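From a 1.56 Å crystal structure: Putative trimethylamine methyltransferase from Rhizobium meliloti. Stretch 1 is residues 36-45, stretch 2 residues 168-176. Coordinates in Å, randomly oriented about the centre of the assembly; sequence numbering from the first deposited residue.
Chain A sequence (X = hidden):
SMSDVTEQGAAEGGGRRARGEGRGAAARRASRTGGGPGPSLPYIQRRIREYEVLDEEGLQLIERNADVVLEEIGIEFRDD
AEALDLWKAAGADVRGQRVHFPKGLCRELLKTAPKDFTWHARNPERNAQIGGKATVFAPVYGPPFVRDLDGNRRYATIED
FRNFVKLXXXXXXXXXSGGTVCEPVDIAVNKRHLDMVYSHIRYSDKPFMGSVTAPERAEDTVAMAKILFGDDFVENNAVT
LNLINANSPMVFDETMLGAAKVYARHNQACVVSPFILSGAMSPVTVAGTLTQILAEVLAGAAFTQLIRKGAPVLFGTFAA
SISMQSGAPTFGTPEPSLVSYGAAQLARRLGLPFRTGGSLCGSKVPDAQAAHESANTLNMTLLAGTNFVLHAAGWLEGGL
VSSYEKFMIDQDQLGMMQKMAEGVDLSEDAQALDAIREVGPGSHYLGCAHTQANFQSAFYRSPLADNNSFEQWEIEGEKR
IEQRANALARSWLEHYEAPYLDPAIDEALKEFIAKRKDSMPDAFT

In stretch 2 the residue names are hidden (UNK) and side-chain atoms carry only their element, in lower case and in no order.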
# COMPACT_ATOMS: atom_id res chain seq x y z
N GLY A 36 21.39 -18.09 6.64
CA GLY A 36 19.90 -18.14 6.78
C GLY A 36 19.26 -16.91 7.41
O GLY A 36 19.90 -15.89 7.61
N PRO A 37 17.96 -17.01 7.74
CA PRO A 37 17.27 -15.85 8.31
C PRO A 37 17.42 -15.79 9.80
O PRO A 37 17.88 -16.74 10.41
CB PRO A 37 15.82 -16.12 7.98
CG PRO A 37 15.73 -17.60 7.87
CD PRO A 37 17.08 -18.18 7.62
N GLY A 38 16.94 -14.73 10.41
CA GLY A 38 16.94 -14.69 11.87
C GLY A 38 15.90 -15.64 12.46
O GLY A 38 15.21 -16.38 11.71
N PRO A 39 15.73 -15.61 13.78
CA PRO A 39 14.68 -16.41 14.42
C PRO A 39 13.29 -15.95 13.99
O PRO A 39 13.10 -14.81 13.59
CB PRO A 39 14.87 -16.15 15.91
CG PRO A 39 15.57 -14.84 15.98
CD PRO A 39 16.41 -14.71 14.74
N SER A 40 12.34 -16.88 14.03
CA SER A 40 10.98 -16.54 13.71
C SER A 40 10.39 -15.63 14.80
O SER A 40 10.67 -15.84 15.98
CB SER A 40 10.15 -17.81 13.52
OG SER A 40 10.37 -18.29 12.19
N LEU A 41 9.57 -14.68 14.39
CA LEU A 41 8.84 -13.77 15.27
C LEU A 41 7.45 -14.33 15.56
O LEU A 41 6.85 -15.00 14.75
CB LEU A 41 8.69 -12.40 14.59
CG LEU A 41 9.99 -11.70 14.22
CD1 LEU A 41 9.68 -10.33 13.63
CD2 LEU A 41 10.89 -11.60 15.42
N PRO A 42 6.90 -14.04 16.75
CA PRO A 42 5.54 -14.47 17.03
C PRO A 42 4.53 -13.61 16.29
O PRO A 42 4.90 -12.63 15.63
CB PRO A 42 5.41 -14.25 18.53
CG PRO A 42 6.30 -13.14 18.77
CD PRO A 42 7.48 -13.27 17.84
N TYR A 43 3.29 -14.02 16.34
CA TYR A 43 2.19 -13.31 15.71
C TYR A 43 2.23 -11.82 16.03
O TYR A 43 2.62 -11.41 17.11
CB TYR A 43 0.84 -13.93 16.08
CG TYR A 43 0.42 -13.78 17.50
CD1 TYR A 43 0.82 -14.70 18.46
CD2 TYR A 43 -0.35 -12.70 17.92
CE1 TYR A 43 0.44 -14.55 19.77
CE2 TYR A 43 -0.72 -12.55 19.24
CZ TYR A 43 -0.32 -13.48 20.15
OH TYR A 43 -0.68 -13.35 21.48
N ILE A 44 1.78 -11.03 15.07
CA ILE A 44 1.71 -9.59 15.23
C ILE A 44 0.62 -9.21 16.25
O ILE A 44 -0.50 -9.72 16.17
CB ILE A 44 1.35 -8.91 13.88
CG1 ILE A 44 2.53 -9.06 12.90
CG2 ILE A 44 0.97 -7.47 14.11
CD1 ILE A 44 2.13 -8.83 11.49
N GLN A 45 0.96 -8.30 17.16
CA GLN A 45 -0.04 -7.65 18.01
C GLN A 45 -0.08 -6.20 17.56
O GLN A 45 0.84 -5.44 17.85
CB GLN A 45 0.33 -7.73 19.49
CG GLN A 45 0.26 -9.14 19.98
CD GLN A 45 0.62 -9.28 21.44
OE1 GLN A 45 0.18 -8.48 22.28
NE2 GLN A 45 1.38 -10.31 21.76
N UNK A 168 8.41 -21.47 4.66
CA UNK A 168 7.49 -20.87 5.62
C UNK A 168 7.99 -21.02 7.07
O UNK A 168 7.83 -20.09 7.87
c UNK A 168 6.11 -21.49 5.51
N UNK A 169 8.61 -22.16 7.37
CA UNK A 169 9.23 -22.38 8.69
C UNK A 169 10.34 -21.36 8.93
O UNK A 169 10.47 -20.82 10.02
c UNK A 169 10.58 -24.09 9.98
c UNK A 169 12.16 -24.55 12.22
o UNK A 169 12.91 -24.78 13.34
c UNK A 169 10.78 -24.46 12.35
c UNK A 169 9.74 -23.83 8.78
c UNK A 169 10.01 -24.19 11.23
c UNK A 169 12.76 -24.41 10.99
c UNK A 169 11.98 -24.15 9.87
N UNK A 170 11.15 -21.10 7.91
CA UNK A 170 12.28 -20.20 8.03
C UNK A 170 11.91 -18.74 7.96
O UNK A 170 12.58 -17.92 8.59
c UNK A 170 13.96 -21.86 7.26
c UNK A 170 13.32 -20.52 6.98
c UNK A 170 14.29 -22.84 4.42
se UNK A 170 15.35 -22.33 5.94
N UNK A 171 10.90 -18.36 7.19
CA UNK A 171 10.52 -16.94 6.99
C UNK A 171 10.15 -16.35 8.37
O UNK A 171 9.20 -16.82 9.01
c UNK A 171 9.34 -16.84 6.08
N UNK A 172 10.83 -15.27 8.80
CA UNK A 172 10.63 -14.88 10.20
C UNK A 172 9.23 -14.33 10.51
O UNK A 172 8.77 -14.48 11.64
c UNK A 172 11.66 -13.77 10.43
c UNK A 172 12.05 -14.70 8.22
c UNK A 172 12.62 -13.89 9.34
N UNK A 173 8.55 -13.73 9.54
CA UNK A 173 7.21 -13.21 9.80
C UNK A 173 6.12 -14.06 9.20
O UNK A 173 4.97 -13.64 9.15
c UNK A 173 7.07 -11.72 9.39
o UNK A 173 7.77 -10.87 10.27
N UNK A 174 6.43 -15.30 8.81
CA UNK A 174 5.38 -16.26 8.41
C UNK A 174 4.98 -16.96 9.67
O UNK A 174 5.75 -17.76 10.21
c UNK A 174 4.30 -16.55 4.36
se UNK A 174 3.39 -16.96 5.93
c UNK A 174 5.90 -17.19 7.31
c UNK A 174 4.83 -18.06 6.71
N UNK A 175 3.79 -16.72 10.20
CA UNK A 175 3.45 -17.24 11.52
C UNK A 175 2.83 -18.62 11.46
O UNK A 175 2.90 -19.34 12.46
c UNK A 175 3.05 -12.75 11.58
n UNK A 175 4.11 -12.97 12.34
n UNK A 175 2.38 -13.89 11.47
c UNK A 175 4.11 -14.28 12.74
c UNK A 175 3.02 -14.87 12.19
c UNK A 175 2.53 -16.29 12.24
N UNK A 176 2.21 -18.95 10.36
CA UNK A 176 1.60 -20.28 10.15
C UNK A 176 2.30 -21.00 9.03
O UNK A 176 2.71 -20.37 8.06
o UNK A 176 -0.48 -21.29 9.33
c UNK A 176 0.15 -20.10 9.76
O HOH W 1 13.20 -18.18 11.17
O HOH W 2 6.98 -16.87 12.75

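Position 168 carries a single side-chain carbon and lies beyond the reach of stretch 1. One carbon is a methyl group: Ala-168, small enough for a buried helical site.

At position 169 one carbon leads to a six-membered carbon ring bearing an oxygen, a phenol. CA-to-CB points away from stretch 1, and only the backbone comes close: its O lies 3.3 Å from Ser-40 OG. The residue is Tyr-169, whose phenol suits a partly exposed site.

Position 170 has an unbranched chain of two carbons, selenium and a terminal carbon, which identifies selenomethionine, Met-170. Its CB packs 3.9 Å from Pro-37 CG, and the selenium end then leads away; the backbone comes closer, Met-170 O to Pro-37 CG at 3.2 Å.

Position 171 again has one carbon, with CA-to-CB pointing away: Ala-171. It is the first residue to leave helical geometry, and its O accepts a 3.2 Å hydrogen bond from N of position 174, closing a type I turn.

At position 172 three carbons close a ring onto the backbone N. Pro-172, with phi -68°, fits the second place of this turn. Its CD lies 4.0 Å from Pro-37 CB, and its CB lies 3.6 Å from Pro-39 O.

Position 173 bears one carbon and one oxygen: Ser-173. Its OG lies 3.9 Å from Leu-41 CD1 and is hydrogen-bonded elsewhere in the structure, so the buried hydroxyl is satisfied.

Position 174 repeats the unbranched selenium chain: Met-174. CA-to-CB points away from stretch 1, and Met-174 N donates to Ala-171 O.

Position 175 has one carbon followed by a five-membered ring of three carbons and two nitrogens, an imidazole: His-175. Tyr-43 CA sits over one ring face, 3.9 Å from the centroid, in a CH-pi contact, while Leu-41 O approaches CD2 at the edge, 3.5 Å away. A flat ring allows this close packing, and both nitrogens are hydrogen-bonded elsewhere.

Position 176, out of reach, has one carbon and one oxygen: Ser-176, its buried OG hydrogen-bonded to a residue adjoining one of the stretches.

The contact joins an extended, proline-rich segment to a helix end and the turn after it. A backbone hydrogen bond runs from Leu-41 N to Pro-172 O, 2.9 Å and nearly straight at 166°. Water 1 bridges the stretches, donating to Gly-38 O (2.8 Å) and Met-170 O (2.7 Å) while accepting from Ser-40 OG (3.0 Å). Pro-37 packs on Met-170 CB and Pro-172, and the His-175 face adds a CH-pi contact.

Stretch 2 (168-176) AYMAPSMHS
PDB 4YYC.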